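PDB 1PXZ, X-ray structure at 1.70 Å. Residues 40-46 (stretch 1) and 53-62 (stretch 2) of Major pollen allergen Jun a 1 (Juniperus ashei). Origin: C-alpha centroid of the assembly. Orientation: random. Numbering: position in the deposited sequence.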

# COMPACT_ATOMS: atom_id res chain seq x y z
N PHE A 40 0.37 23.70 3.96
CA PHE A 40 -0.31 22.82 4.89
C PHE A 40 -1.81 23.11 4.87
O PHE A 40 -2.18 24.28 4.79
N TYR A 41 -2.64 22.09 4.95
CA TYR A 41 -4.10 22.16 5.01
C TYR A 41 -4.56 21.42 6.26
O TYR A 41 -4.25 20.24 6.46
N THR A 42 -5.36 22.07 7.10
CA THR A 42 -5.77 21.39 8.33
C THR A 42 -7.23 20.98 8.26
O THR A 42 -8.08 21.82 7.94
N VAL A 43 -7.49 19.72 8.54
CA VAL A 43 -8.85 19.21 8.67
C VAL A 43 -9.35 19.57 10.07
O VAL A 43 -8.77 19.10 11.05
N THR A 44 -10.39 20.42 10.09
CA THR A 44 -10.96 20.83 11.36
C THR A 44 -12.35 20.25 11.58
O THR A 44 -12.90 20.42 12.65
N SER A 45 -12.91 19.58 10.58
CA SER A 45 -14.27 19.06 10.67
C SER A 45 -14.35 17.62 10.17
O SER A 45 -13.62 17.27 9.23
N THR A 46 -15.23 16.83 10.77
CA THR A 46 -15.37 15.43 10.37
C THR A 46 -16.46 15.26 9.32
O THR A 46 -16.77 14.14 8.94
N PRO A 53 -17.99 19.73 -1.21
CA PRO A 53 -17.27 19.73 0.07
C PRO A 53 -16.95 21.13 0.57
O PRO A 53 -16.64 22.04 -0.20
N THR A 54 -16.99 21.33 1.87
CA THR A 54 -16.75 22.65 2.42
C THR A 54 -15.38 22.79 3.07
O THR A 54 -14.84 21.81 3.62
N PRO A 55 -14.83 23.99 3.05
CA PRO A 55 -13.52 24.27 3.65
C PRO A 55 -13.41 23.72 5.06
O PRO A 55 -14.35 23.86 5.85
N GLY A 56 -12.29 23.05 5.36
CA GLY A 56 -12.16 22.48 6.69
C GLY A 56 -12.39 20.98 6.69
O GLY A 56 -12.00 20.32 7.65
N THR A 57 -13.02 20.44 5.66
CA THR A 57 -13.28 18.99 5.66
C THR A 57 -12.17 18.26 4.92
O THR A 57 -11.39 18.88 4.19
N LEU A 58 -12.13 16.94 5.10
CA LEU A 58 -11.08 16.16 4.42
C LEU A 58 -11.28 16.18 2.92
O LEU A 58 -10.35 16.35 2.12
N ARG A 59 -12.53 16.02 2.46
CA ARG A 59 -12.74 15.95 1.02
C ARG A 59 -12.41 17.27 0.34
O ARG A 59 -11.88 17.28 -0.76
N TYR A 60 -12.71 18.41 0.98
CA TYR A 60 -12.28 19.66 0.35
C TYR A 60 -10.78 19.69 0.15
O TYR A 60 -10.26 20.02 -0.91
N GLY A 61 -9.98 19.39 1.17
CA GLY A 61 -8.54 19.51 0.88
C GLY A 61 -8.07 18.47 -0.11
O GLY A 61 -7.21 18.73 -0.96
N ALA A 62 -8.63 17.26 -0.02
CA ALA A 62 -8.15 16.17 -0.88
C ALA A 62 -8.49 16.40 -2.34
O ALA A 62 -7.85 15.85 -3.23

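Strand 40-43 runs nearly antiparallel to helix 58-62, and Tyr 41 provides the largest share of what stretch 1 buries. Tyr 41 points toward stretch 2 with chi1 t, laying its ring against the start of the helix. Gly 61 CA sits over one face, 3.7 Å from the ring centroid; glycine suits the place because a CB here would lie 2.5 Å from Tyr 41 CD2. Tyr 41 CE1 also meets Tyr 60 CD2 at 3.7 Å. The phenol both gives and receives: Tyr 41 OH donates to Thr 57 O (2.7 Å) and accepts from Gly 56 N (2.8 Å), so the hydroxyl is satisfied where the turn leads into the helix.

Thr 42 (m) points away. Val 43 (t) lies sideways, yet its branched, apolar side chain reaches Leu 58, with Val 43 CG2 4.1 Å from Leu 58 CD1. Beyond the strand, Gly 56 O accepts from Thr 44 N (2.9 Å) and Ser 45 N (3.2 Å). Thr 44 is p; an ideal CB on Gly 56 would clash with its OG1. Ser 45 (t) points toward Thr 57, its small side chain placing OG 3.9 Å from Thr 57 CG2. One water bridges the backbones, donating to Ser 45 O (2.7 Å) and accepting from Leu 58 N (2.9 Å).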

# COMPACT_ATOMS: atom_id res chain seq x y z
CB PHE A 40 0.21 23.00 6.31
CG PHE A 40 1.63 22.49 6.52
CD1 PHE A 40 1.90 21.13 6.48
CD2 PHE A 40 2.67 23.38 6.76
CE1 PHE A 40 3.19 20.67 6.69
CE2 PHE A 40 3.96 22.93 6.95
CZ PHE A 40 4.23 21.56 6.91
CB TYR A 41 -4.76 21.57 3.75
CG TYR A 41 -6.28 21.53 3.82
CD1 TYR A 41 -7.04 22.61 3.39
CD2 TYR A 41 -6.98 20.43 4.31
CE1 TYR A 41 -8.42 22.57 3.47
CE2 TYR A 41 -8.35 20.37 4.40
CZ TYR A 41 -9.08 21.47 3.97
OH TYR A 41 -10.44 21.38 4.06
CB THR A 42 -5.53 22.27 9.58
OG1 THR A 42 -4.14 22.61 9.68
CG2 THR A 42 -5.93 21.50 10.84
CB VAL A 43 -8.96 17.68 8.46
CG1 VAL A 43 -10.40 17.24 8.63
CG2 VAL A 43 -8.43 17.31 7.08
CB THR A 44 -11.04 22.37 11.44
OG1 THR A 44 -11.79 22.84 10.31
CG2 THR A 44 -9.63 22.92 11.32
CB SER A 45 -15.21 19.90 9.81
OG SER A 45 -16.43 19.23 9.64
CB THR A 46 -15.71 14.55 11.58
OG1 THR A 46 -16.95 15.00 12.15
CG2 THR A 46 -14.65 14.72 12.67
CB PRO A 53 -15.99 18.96 -0.25
CG PRO A 53 -15.84 19.06 -1.74
CD PRO A 53 -17.24 19.08 -2.30
CB THR A 54 -17.86 23.00 3.45
OG1 THR A 54 -17.53 24.22 4.12
CG2 THR A 54 -17.94 21.94 4.52
CB PRO A 55 -13.47 25.81 3.66
CG PRO A 55 -14.24 26.15 2.42
CD PRO A 55 -15.43 25.22 2.45
CB THR A 57 -14.61 18.60 4.99
OG1 THR A 57 -14.63 19.12 3.66
CG2 THR A 57 -15.77 19.20 5.79
CB LEU A 58 -11.11 14.74 4.99
CG LEU A 58 -10.19 13.74 4.29
CD1 LEU A 58 -8.76 14.24 4.33
CD2 LEU A 58 -10.32 12.35 4.92
CB ARG A 59 -14.17 15.54 0.66
CG ARG A 59 -14.39 15.34 -0.85
CD ARG A 59 -15.86 14.99 -1.07
NE ARG A 59 -16.26 13.77 -0.37
CZ ARG A 59 -16.16 12.56 -0.89
NH1 ARG A 59 -15.68 12.37 -2.12
NH2 ARG A 59 -16.56 11.52 -0.18
CB TYR A 60 -12.70 20.84 1.24
CG TYR A 60 -12.38 22.21 0.69
CD1 TYR A 60 -13.29 22.89 -0.11
CD2 TYR A 60 -11.17 22.84 0.98
CE1 TYR A 60 -13.01 24.15 -0.63
CE2 TYR A 60 -10.89 24.10 0.48
CZ TYR A 60 -11.80 24.74 -0.32
OH TYR A 60 -11.48 26.00 -0.80
CB ALA A 62 -8.74 14.85 -0.40
O HOH W 1 -13.85 15.75 7.07